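Local coordinates for protein arginase (Thermus thermophilus, PDB 2EF5) that probably hydrolyses L-arginine to L-ornithine and urea, using a pair of manganese ions bound in each subunit, at residues 2-7 against 85-90; 78-83 against 104-109. All coordinates share one frame; numbering follows the deposited sequence.

Contact 1 of 2, residues 2-7 against 85-90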
ATOM      1  N   ARG A   2      28.956 -28.288 -31.516  1.00 36.48           N
ATOM      2  CA  ARG A   2      29.909 -27.302 -32.012  1.00 34.79           C
ATOM      3  C   ARG A   2      29.821 -25.936 -31.343  1.00 32.18           C
ATOM      4  O   ARG A   2      28.733 -25.398 -31.130  1.00 30.67           O
ATOM      5  CB  ARG A   2      29.738 -27.125 -33.522  1.00 36.42           C
ATOM      6  CG  ARG A   2      30.110 -28.345 -34.357  1.00 41.81           C
ATOM      7  CD  ARG A   2      29.632 -28.168 -35.796  1.00 43.00           C
ATOM      8  NE  ARG A   2      28.171 -28.114 -35.862  1.00 47.34           N
ATOM      9  CZ  ARG A   2      27.471 -27.730 -36.928  1.00 47.46           C
ATOM     10  NH1 ARG A   2      28.093 -27.358 -38.040  1.00 47.89           N
ATOM     11  NH2 ARG A   2      26.145 -27.712 -36.877  1.00 46.60           N
ATOM     12  N   VAL A   3      30.984 -25.376 -31.033  1.00 29.58           N
ATOM     13  CA  VAL A   3      31.077 -24.066 -30.404  1.00 27.55           C
ATOM     14  C   VAL A   3      32.096 -23.198 -31.131  1.00 25.66           C
ATOM     15  O   VAL A   3      33.187 -23.654 -31.478  1.00 25.60           O
ATOM     16  CB  VAL A   3      31.508 -24.180 -28.918  1.00 27.87           C
ATOM     17  CG1 VAL A   3      31.822 -22.800 -28.354  1.00 28.85           C
ATOM     18  CG2 VAL A   3      30.411 -24.834 -28.110  1.00 27.41           C
ATOM     19  N   ALA A   4      31.729 -21.945 -31.367  1.00 24.58           N
ATOM     20  CA  ALA A   4      32.619 -20.999 -32.020  1.00 23.38           C
ATOM     21  C   ALA A   4      32.854 -19.842 -31.053  1.00 21.92           C
ATOM     22  O   ALA A   4      31.906 -19.262 -30.526  1.00 20.61           O
ATOM     23  CB  ALA A   4      32.002 -20.484 -33.317  1.00 23.72           C
ATOM     24  N   VAL A   5      34.121 -19.527 -30.817  1.00 21.15           N
ATOM     25  CA  VAL A   5      34.500 -18.439 -29.920  1.00 22.35           C
ATOM     26  C   VAL A   5      35.100 -17.281 -30.705  1.00 22.85           C
ATOM     27  O   VAL A   5      36.028 -17.469 -31.492  1.00 24.67           O
ATOM     28  CB  VAL A   5      35.557 -18.904 -28.898  1.00 22.36           C
ATOM     29  CG1 VAL A   5      36.011 -17.733 -28.047  1.00 23.15           C
ATOM     30  CG2 VAL A   5      34.987 -20.011 -28.021  1.00 23.07           C
ATOM     31  N   VAL A   6      34.568 -16.085 -30.494  1.00 22.87           N
ATOM     32  CA  VAL A   6      35.093 -14.907 -31.172  1.00 23.71           C
ATOM     33  C   VAL A   6      35.264 -13.778 -30.163  1.00 23.67           C
ATOM     34  O   VAL A   6      34.413 -13.573 -29.296  1.00 23.54           O
ATOM     35  CB  VAL A   6      34.166 -14.442 -32.308  1.00 23.52           C
ATOM     36  CG1 VAL A   6      32.802 -14.085 -31.760  1.00 26.73           C
ATOM     37  CG2 VAL A   6      34.778 -13.247 -33.010  1.00 25.78           C
ATOM     38  N   GLY A   7      36.372 -13.055 -30.270  1.00 24.33           N
ATOM     39  CA  GLY A   7      36.621 -11.964 -29.344  1.00 25.29           C
ATOM     40  C   GLY A   7      36.421 -10.590 -29.947  1.00 25.46           C
ATOM     41  O   GLY A   7      36.558 -10.390 -31.157  1.00 26.42           O
ATOM     42  N   GLU A  85      24.259 -22.915 -38.973  1.00 40.88           N
ATOM     43  CA  GLU A  85      23.358 -23.068 -37.838  1.00 42.46           C
ATOM     44  C   GLU A  85      23.723 -24.370 -37.098  1.00 40.59           C
ATOM     45  O   GLU A  85      24.228 -25.326 -37.693  1.00 40.89           O
ATOM     46  CB  GLU A  85      21.904 -23.008 -38.337  1.00 45.47           C
ATOM     47  CG  GLU A  85      21.560 -21.582 -38.878  1.00 50.60           C
ATOM     48  CD  GLU A  85      20.125 -21.366 -39.337  1.00 52.25           C
ATOM     49  OE1 GLU A  85      19.779 -21.826 -40.449  1.00 54.46           O
ATOM     50  OE2 GLU A  85      19.318 -20.785 -38.566  1.00 53.37           O
ATOM     51  N   GLY A  86      23.547 -24.371 -35.779  1.00 39.19           N
ATOM     52  CA  GLY A  86      23.908 -25.529 -34.973  1.00 37.28           C
ATOM     53  C   GLY A  86      25.222 -25.257 -34.257  1.00 35.84           C
ATOM     54  O   GLY A  86      25.656 -26.026 -33.396  1.00 36.95           O
ATOM     55  N   VAL A  87      25.869 -24.158 -34.627  1.00 33.55           N
ATOM     56  CA  VAL A  87      27.123 -23.781 -33.996  1.00 32.10           C
ATOM     57  C   VAL A  87      26.805 -22.737 -32.929  1.00 30.55           C
ATOM     58  O   VAL A  87      26.257 -21.671 -33.226  1.00 29.81           O
ATOM     59  CB  VAL A  87      28.126 -23.205 -35.022  1.00 33.33           C
ATOM     60  CG1 VAL A  87      29.392 -22.750 -34.311  1.00 34.00           C
ATOM     61  CG2 VAL A  87      28.476 -24.263 -36.062  1.00 34.60           C
ATOM     62  N   PHE A  88      27.139 -23.062 -31.684  1.00 28.37           N
ATOM     63  CA  PHE A  88      26.895 -22.180 -30.548  1.00 26.02           C
ATOM     64  C   PHE A  88      27.992 -21.117 -30.465  1.00 24.71           C
ATOM     65  O   PHE A  88      29.173 -21.441 -30.291  1.00 24.49           O
ATOM     66  CB  PHE A  88      26.877 -23.007 -29.257  1.00 23.87           C
ATOM     67  CG  PHE A  88      26.409 -22.248 -28.048  1.00 22.21           C
ATOM     68  CD1 PHE A  88      25.156 -22.490 -27.504  1.00 19.81           C
ATOM     69  CD2 PHE A  88      27.232 -21.308 -27.439  1.00 21.86           C
ATOM     70  CE1 PHE A  88      24.729 -21.808 -26.361  1.00 22.51           C
ATOM     71  CE2 PHE A  88      26.817 -20.617 -26.298  1.00 21.59           C
ATOM     72  CZ  PHE A  88      25.570 -20.866 -25.757  1.00 20.53           C
ATOM     73  N   PRO A  89      27.618 -19.834 -30.591  1.00 23.06           N
ATOM     74  CA  PRO A  89      28.615 -18.764 -30.522  1.00 22.58           C
ATOM     75  C   PRO A  89      28.803 -18.157 -29.135  1.00 21.32           C
ATOM     76  O   PRO A  89      27.830 -17.841 -28.444  1.00 18.62           O
ATOM     77  CB  PRO A  89      28.073 -17.736 -31.500  1.00 21.64           C
ATOM     78  CG  PRO A  89      26.605 -17.801 -31.213  1.00 22.81           C
ATOM     79  CD  PRO A  89      26.342 -19.316 -31.123  1.00 24.33           C
ATOM     80  N   ILE A  90      30.063 -17.987 -28.752  1.00 20.96           N
ATOM     81  CA  ILE A  90      30.409 -17.366 -27.483  1.00 19.65           C
ATOM     82  C   ILE A  90      31.272 -16.172 -27.854  1.00 20.01           C
ATOM     83  O   ILE A  90      32.341 -16.327 -28.452  1.00 21.19           O
ATOM     84  CB  ILE A  90      31.243 -18.281 -26.576  1.00 20.07           C
ATOM     85  CG1 ILE A  90      30.440 -19.523 -26.189  1.00 18.56           C
ATOM     86  CG2 ILE A  90      31.661 -17.504 -25.322  1.00 18.19           C
ATOM     87  CD1 ILE A  90      31.223 -20.503 -25.326  1.00 19.86           C
TER
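V3 and A4 on one strand meet F88, P89 and I90 on the next through a parallel pairing in which every second residue of each strand (R2, A4, V6; F88, I90) spends its N-H or C=O on the other. R2 O accepts from F88 N at 2.9 Å, A4 N gives to F88 O at 2.8 Å, A4 O accepts from I90 N, and V6 N gives to I90 O, all close to straight. P89 has no N-H to offer, but the pairing needs none there: its nitrogen faces away from strand 2-7, and its CA lies 3.3 Å from A4 O in a CA-H...O contact. On the face carrying A4 and V87, V87 CG1 sits 3.6 Å from A4 CB, a small residue beside a branched one. The other branch, V87 CG2, rests 3.6 Å above one face of the R2 guanidinium, offset toward its rim. The bend at chi3 (-65°) turns NE back toward V87 CG2, and the guanidinium follows over it, where NH2 makes a weak bond to E85 O at 3.2 Å. G86 suits the turn, since a CB would collide with that NH2 and press on the preceding carbonyl. An alanine in place of R2 would probably leave V87 CG2 without the flat cover of the guanidinium, and E85 O without this weak donor. On the opposite face V3 CG1 packs 3.8 Å from I90 CD1, branched apolar chains suited to their buried positions. Strand 2-7 is bonded along its other edge to strand 41-47, through V3 and V5 with T41, E43 and L45, while F88, P89 and I90 touch strand 255-261, which places both segments inside the parallel sheet.

Contact 2 of 2, residues 78-83 against 104-109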
ATOM      1  N   GLU A  78      27.747  -9.746 -38.778  1.00 32.23           N
ATOM      2  CA  GLU A  78      27.902 -10.487 -40.026  1.00 33.47           C
ATOM      3  C   GLU A  78      28.639 -11.802 -39.831  1.00 32.85           C
ATOM      4  O   GLU A  78      28.299 -12.812 -40.452  1.00 31.29           O
ATOM      5  CB  GLU A  78      28.644  -9.630 -41.048  1.00 35.27           C
ATOM      6  CG  GLU A  78      28.018  -8.266 -41.243  1.00 39.11           C
ATOM      7  CD  GLU A  78      28.773  -7.410 -42.235  1.00 42.43           C
ATOM      8  OE1 GLU A  78      30.014  -7.300 -42.111  1.00 43.67           O
ATOM      9  OE2 GLU A  78      28.120  -6.840 -43.133  1.00 43.09           O
ATOM     10  N   ARG A  79      29.655 -11.782 -38.973  1.00 32.20           N
ATOM     11  CA  ARG A  79      30.438 -12.977 -38.697  1.00 33.55           C
ATOM     12  C   ARG A  79      29.583 -14.066 -38.058  1.00 32.16           C
ATOM     13  O   ARG A  79      29.703 -15.238 -38.407  1.00 32.57           O
ATOM     14  CB  ARG A  79      31.615 -12.639 -37.779  1.00 35.49           C
ATOM     15  CG  ARG A  79      32.513 -13.825 -37.489  1.00 38.59           C
ATOM     16  CD  ARG A  79      33.431 -14.142 -38.659  1.00 41.53           C
ATOM     17  NE  ARG A  79      33.831 -15.548 -38.664  1.00 44.62           N
ATOM     18  CZ  ARG A  79      35.014 -15.987 -39.080  1.00 46.55           C
ATOM     19  NH1 ARG A  79      35.924 -15.126 -39.522  1.00 48.73           N
ATOM     20  NH2 ARG A  79      35.289 -17.286 -39.065  1.00 46.61           N
ATOM     21  N   LEU A  80      28.719 -13.674 -37.128  1.00 31.62           N
ATOM     22  CA  LEU A  80      27.852 -14.629 -36.444  1.00 31.69           C
ATOM     23  C   LEU A  80      26.710 -15.115 -37.342  1.00 32.81           C
ATOM     24  O   LEU A  80      26.351 -16.294 -37.325  1.00 33.06           O
ATOM     25  CB  LEU A  80      27.280 -14.004 -35.164  1.00 30.45           C
ATOM     26  CG  LEU A  80      28.268 -13.636 -34.045  1.00 29.93           C
ATOM     27  CD1 LEU A  80      27.500 -13.088 -32.851  1.00 29.81           C
ATOM     28  CD2 LEU A  80      29.071 -14.858 -33.632  1.00 27.90           C
ATOM     29  N   ALA A  81      26.141 -14.206 -38.127  1.00 33.35           N
ATOM     30  CA  ALA A  81      25.040 -14.559 -39.015  1.00 34.68           C
ATOM     31  C   ALA A  81      25.507 -15.549 -40.075  1.00 34.82           C
ATOM     32  O   ALA A  81      24.722 -16.349 -40.580  1.00 35.63           O
ATOM     33  CB  ALA A  81      24.478 -13.307 -39.684  1.00 34.63           C
ATOM     34  N   ALA A  82      26.791 -15.498 -40.401  1.00 34.57           N
ATOM     35  CA  ALA A  82      27.352 -16.382 -41.411  1.00 35.54           C
ATOM     36  C   ALA A  82      27.702 -17.775 -40.891  1.00 35.83           C
ATOM     37  O   ALA A  82      28.001 -18.671 -41.682  1.00 36.14           O
ATOM     38  CB  ALA A  82      28.586 -15.735 -42.034  1.00 35.34           C
ATOM     39  N   LEU A  83      27.672 -17.965 -39.576  1.00 35.04           N
ATOM     40  CA  LEU A  83      27.995 -19.271 -39.007  1.00 34.75           C
ATOM     41  C   LEU A  83      26.981 -20.337 -39.405  1.00 35.20           C
ATOM     42  O   LEU A  83      25.794 -20.056 -39.519  1.00 33.98           O
ATOM     43  CB  LEU A  83      28.045 -19.199 -37.472  1.00 32.75           C
ATOM     44  CG  LEU A  83      29.262 -18.537 -36.817  1.00 32.92           C
ATOM     45  CD1 LEU A  83      29.072 -18.478 -35.312  1.00 32.19           C
ATOM     46  CD2 LEU A  83      30.515 -19.325 -37.155  1.00 33.43           C
ATOM     47  N   ALA A 104      22.052  -9.353 -32.400  1.00 24.61           N
ATOM     48  CA  ALA A 104      21.471  -9.198 -33.730  1.00 26.83           C
ATOM     49  C   ALA A 104      21.998 -10.276 -34.671  1.00 27.79           C
ATOM     50  O   ALA A 104      21.252 -10.830 -35.477  1.00 28.86           O
ATOM     51  CB  ALA A 104      21.797  -7.814 -34.288  1.00 26.41           C
ATOM     52  N   GLY A 105      23.288 -10.573 -34.561  1.00 27.99           N
ATOM     53  CA  GLY A 105      23.886 -11.580 -35.415  1.00 28.74           C
ATOM     54  C   GLY A 105      23.462 -12.991 -35.052  1.00 30.37           C
ATOM     55  O   GLY A 105      23.090 -13.768 -35.929  1.00 30.10           O
ATOM     56  N   ALA A 106      23.509 -13.318 -33.763  1.00 30.52           N
ATOM     57  CA  ALA A 106      23.137 -14.649 -33.280  1.00 31.36           C
ATOM     58  C   ALA A 106      21.646 -14.952 -33.413  1.00 31.77           C
ATOM     59  O   ALA A 106      21.247 -16.116 -33.451  1.00 32.21           O
ATOM     60  CB  ALA A 106      23.569 -14.817 -31.812  1.00 30.14           C
ATOM     61  N   ALA A 107      20.828 -13.909 -33.478  1.00 32.90           N
ATOM     62  CA  ALA A 107      19.386 -14.077 -33.592  1.00 34.57           C
ATOM     63  C   ALA A 107      18.991 -14.673 -34.940  1.00 36.86           C
ATOM     64  O   ALA A 107      17.961 -15.341 -35.056  1.00 35.76           O
ATOM     65  CB  ALA A 107      18.689 -12.741 -33.388  1.00 34.68           C
ATOM     66  N   ARG A 108      19.807 -14.420 -35.959  1.00 38.26           N
ATOM     67  CA  ARG A 108      19.543 -14.939 -37.296  1.00 40.81           C
ATOM     68  C   ARG A 108      18.172 -14.548 -37.832  1.00 41.36           C
ATOM     69  O   ARG A 108      17.517 -15.337 -38.507  1.00 43.04           O
ATOM     70  CB  ARG A 108      19.667 -16.465 -37.303  1.00 42.21           C
ATOM     71  CG  ARG A 108      21.059 -16.950 -36.999  1.00 44.58           C
ATOM     72  CD  ARG A 108      21.223 -18.424 -37.293  1.00 47.83           C
ATOM     73  NE  ARG A 108      22.639 -18.749 -37.376  1.00 51.26           N
ATOM     74  CZ  ARG A 108      23.474 -18.182 -38.239  1.00 52.77           C
ATOM     75  NH1 ARG A 108      23.025 -17.273 -39.093  1.00 55.55           N
ATOM     76  NH2 ARG A 108      24.757 -18.499 -38.232  1.00 54.01           N
ATOM     77  N   GLY A 109      17.736 -13.333 -37.523  1.00 41.53           N
ATOM     78  CA  GLY A 109      16.448 -12.874 -38.009  1.00 41.20           C
ATOM     79  C   GLY A 109      15.230 -13.465 -37.327  1.00 41.42           C
ATOM     80  O   GLY A 109      14.105 -13.071 -37.630  1.00 41.78           O
TER
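L80 and A81 pack against the backbone of G105, A81 CA 3.7 Å from G105 O and L80 CB 4.0 Å from G105 C; the nearest CA pair is A81 and G105, 4.8 Å apart. Glycine suits this place because a CB on G105 would point at helix 66-81 and come tight against L80 CB. L80 CD1 reaches over to A106 CB at 4.4 Å, a small residue beside a large one, and the leucine also touches P89 and V91 of the sheet beneath. The outer side is more polar and more open, with A81 exposed and R108 partly so. R108 leaves its helix with positive phi (56°), and its chain, extended from CG to NE, carries the guanidinium to the C-terminal end of helix 66-81. There NH1 is modelled as a hydrogen-bond donor to A81 O, but too short, so the guanidinium's detail is doubtful. Carbonyls at a helix C-terminus would be expected to attract such a cation. A106 O accepts a hydrogen bond from Q256 NE2, tying helix 99-107 to strand 255-261. Helix 66-81 leads into strand 87-93 and that into helix 99-107, the helices packed on the parallel sheet as in the alpha/beta fold of the arginase family.

In the fold
Contacts 1 and 2 are two layers of one unit, their centres 11 Å apart: helix 66-81, strand 87-93 and helix 99-107 follow one another, so the strand paired in contact 1 joins the two helices packed in contact 2. The layers meet where P89 CB lies 3.7 Å from L80 CD2 and where A4 CB lies 4.1 Å from L83 CD1; in the loop before the strand, E85 OE2 packs 3.3 Å from R108 CD. The manganese ligand H96 follows strand 87-93, and its side chain is about 12 Å from that of L80. Contact 1 is away from the metals, with the V6 side chain about 13 Å from a bound lysine.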